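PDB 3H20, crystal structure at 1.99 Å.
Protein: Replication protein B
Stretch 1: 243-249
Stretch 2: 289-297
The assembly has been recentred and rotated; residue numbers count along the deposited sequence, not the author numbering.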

# COMPACT_ATOMS: atom_id res chain seq x y z
N ASP A 243 -0.22 27.95 -32.70
CA ASP A 243 -0.24 26.66 -33.39
C ASP A 243 1.17 26.06 -33.44
O ASP A 243 1.36 24.88 -33.14
CB ASP A 243 -0.76 26.79 -34.82
CG ASP A 243 -2.29 26.77 -34.92
OD1 ASP A 243 -2.99 26.56 -33.91
OD2 ASP A 243 -2.79 26.96 -36.05
N PHE A 244 2.14 26.87 -33.85
CA PHE A 244 3.52 26.41 -34.01
C PHE A 244 4.07 25.85 -32.69
O PHE A 244 4.67 24.77 -32.68
CB PHE A 244 4.40 27.56 -34.52
CG PHE A 244 5.84 27.17 -34.70
CD1 PHE A 244 6.29 26.63 -35.90
CD2 PHE A 244 6.76 27.34 -33.66
CE1 PHE A 244 7.63 26.27 -36.06
CE2 PHE A 244 8.09 26.97 -33.82
CZ PHE A 244 8.52 26.44 -35.02
N ILE A 245 3.88 26.58 -31.60
CA ILE A 245 4.38 26.15 -30.29
C ILE A 245 3.66 24.89 -29.78
O ILE A 245 4.30 23.99 -29.23
CB ILE A 245 4.34 27.29 -29.24
CG1 ILE A 245 5.21 28.47 -29.68
CG2 ILE A 245 4.79 26.78 -27.87
CD1 ILE A 245 5.16 29.69 -28.78
N ALA A 246 2.34 24.84 -29.96
CA ALA A 246 1.57 23.65 -29.59
C ALA A 246 2.02 22.43 -30.41
O ALA A 246 2.27 21.35 -29.86
CB ALA A 246 0.06 23.90 -29.74
N ALA A 247 2.17 22.61 -31.72
CA ALA A 247 2.65 21.54 -32.60
C ALA A 247 4.04 21.07 -32.20
O ALA A 247 4.32 19.87 -32.21
CB ALA A 247 2.64 22.00 -34.07
N GLN A 248 4.92 22.00 -31.84
CA GLN A 248 6.27 21.65 -31.40
C GLN A 248 6.23 20.79 -30.12
O GLN A 248 7.00 19.84 -29.99
CB GLN A 248 7.13 22.90 -31.18
CG GLN A 248 8.56 22.57 -30.78
CD GLN A 248 9.30 23.72 -30.14
OE1 GLN A 248 8.74 24.80 -29.95
NE2 GLN A 248 10.57 23.49 -29.77
N LYS A 249 5.32 21.12 -29.20
CA LYS A 249 5.17 20.38 -27.95
C LYS A 249 4.64 18.97 -28.18
O LYS A 249 5.22 18.00 -27.69
CB LYS A 249 4.30 21.15 -26.96
CG LYS A 249 5.05 22.21 -26.16
CD LYS A 249 4.13 23.34 -25.74
CE LYS A 249 4.72 24.16 -24.59
NZ LYS A 249 6.02 24.80 -24.94
N LYS A 289 7.80 22.76 -40.52
CA LYS A 289 8.72 23.64 -39.80
C LYS A 289 9.09 23.07 -38.45
O LYS A 289 10.25 23.10 -38.05
CB LYS A 289 8.11 25.03 -39.63
CG LYS A 289 8.14 25.88 -40.89
CD LYS A 289 8.14 27.38 -40.57
CE LYS A 289 6.91 27.81 -39.76
NZ LYS A 289 6.80 29.31 -39.67
N VAL A 290 8.09 22.53 -37.76
CA VAL A 290 8.26 21.90 -36.46
C VAL A 290 9.20 20.68 -36.54
O VAL A 290 10.11 20.54 -35.72
CB VAL A 290 6.86 21.53 -35.89
CG1 VAL A 290 6.93 20.38 -34.89
CG2 VAL A 290 6.21 22.78 -35.28
N MET A 291 8.99 19.82 -37.54
CA MET A 291 9.77 18.59 -37.68
C MET A 291 11.24 18.85 -38.05
O MET A 291 12.10 18.00 -37.81
CB MET A 291 9.13 17.63 -38.69
CG MET A 291 7.76 17.04 -38.27
SD MET A 291 7.77 16.22 -36.64
CE MET A 291 6.09 15.61 -36.55
N GLY A 292 11.52 20.03 -38.60
CA GLY A 292 12.89 20.44 -38.95
C GLY A 292 13.71 20.99 -37.78
O GLY A 292 14.92 21.15 -37.90
N LEU A 293 13.05 21.26 -36.65
CA LEU A 293 13.74 21.86 -35.50
C LEU A 293 14.63 20.82 -34.82
O LEU A 293 14.18 19.70 -34.57
CB LEU A 293 12.75 22.42 -34.48
CG LEU A 293 11.91 23.64 -34.87
CD1 LEU A 293 10.86 23.87 -33.82
CD2 LEU A 293 12.79 24.88 -35.06
N PRO A 294 15.87 21.22 -34.51
CA PRO A 294 16.80 20.37 -33.75
C PRO A 294 16.17 19.91 -32.44
O PRO A 294 16.32 18.74 -32.07
CB PRO A 294 17.99 21.31 -33.46
CG PRO A 294 17.86 22.43 -34.42
CD PRO A 294 16.45 22.53 -34.86
N SER A 295 15.44 20.80 -31.76
CA SER A 295 14.77 20.47 -30.50
C SER A 295 13.80 19.30 -30.64
O SER A 295 13.81 18.38 -29.83
CB SER A 295 14.04 21.70 -29.93
OG SER A 295 13.01 22.14 -30.81
N VAL A 296 12.99 19.34 -31.70
CA VAL A 296 12.00 18.31 -31.96
C VAL A 296 12.68 17.01 -32.37
O VAL A 296 12.34 15.94 -31.85
CB VAL A 296 10.97 18.78 -33.03
CG1 VAL A 296 10.04 17.66 -33.43
CG2 VAL A 296 10.19 19.96 -32.48
N GLN A 297 13.66 17.11 -33.27
CA GLN A 297 14.43 15.95 -33.73
C GLN A 297 15.13 15.21 -32.59
O GLN A 297 15.09 13.97 -32.53
CB GLN A 297 15.44 16.36 -34.82
CG GLN A 297 14.80 16.60 -36.19
CD GLN A 297 15.79 17.06 -37.24
OE1 GLN A 297 16.99 17.21 -36.97
NE2 GLN A 297 15.30 17.29 -38.45

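The contact joins a helical segment, residues 243–249, to the end of one helix, a short turn and the start of the next in residues 289–297. It is small and largely apolar, burying 345 Å² summed over both sides, and is carried on the first helix by Phe 244, Ala 247 and Gln 248.

Lys 289 opens the second stretch. Its CA-to-CB bond points toward the first helix, and its CB lies 3.8 Å from CE1 of Phe 244, near the plane of the ring and thus at its edge. CB makes the closest approach, and the lysine chain then runs on past the ring, with CE of Lys 289 still 4.1 Å from CE1 of Phe 244.

Val 290 is the centre of the interface. It is buried and points toward the first helix, and its CA and the CA of Gln 248, 5.4 Å apart, are the closest CA pair across the stretches. With chi1 in the t well, CG2 enters the space beside Phe 244 and Ala 247. This methyl sits over one face of the Phe 244 ring, 4.2 Å from the centroid and 25° off the normal, a CH-pi arrangement in which CG2 of Val 290 is 3.8 Å from CE1 of Phe 244. The same CG2 of Val 290 packs 3.8 Å from CB of Ala 247 and also reaches the backbone, at 3.6 Å from O of Phe 244 and 3.8 Å from N of Gln 248. Those two backbone atoms are already paired in the helical hydrogen bond from Gln 248 N to Phe 244 O (2.9 Å), so the methyl packs against polar groups whose bonding is met within their own helix. The other methyl, CG1 of Val 290, lies 3.8 Å from O of Ala 247.

Met 291 and Gly 292 make no contact with the first helix. The chain turns here, with Leu 293 N bonded to Val 290 O at 3.2 Å, and returns to the interface at Leu 293, the N-cap residue of the following helix. Leu 293 CD1 lies 3.7 Å from CZ of Phe 244 and 4.0 Å from CD of Gln 248, so one methyl touches both side chains. Phe 244, whose CA-to-CB bond points sideways, takes chi1 t and brings the end of its ring among Lys 289, Val 290 and Leu 293.

Pro 294 begins the helix out of reach of the first stretch. One residue on, Ser 295 supplies the hydrogen bond that crosses the interface: NE2 of Gln 248 donates to OG of Ser 295 at 3.0 Å. The N-H...acceptor angle of 128° makes it weak despite the short separation. An extended glutamine chain, with chi1 and chi2 both t, carries the amide to the serine.

Val 296 packs against the same side chain nearer its root, its CG2 3.5 Å from CG of Gln 248. Gln 248 thus combines apolar packing along its length with a polar contact at its tip. Gln 297 lies beyond reach, and the contact ends there.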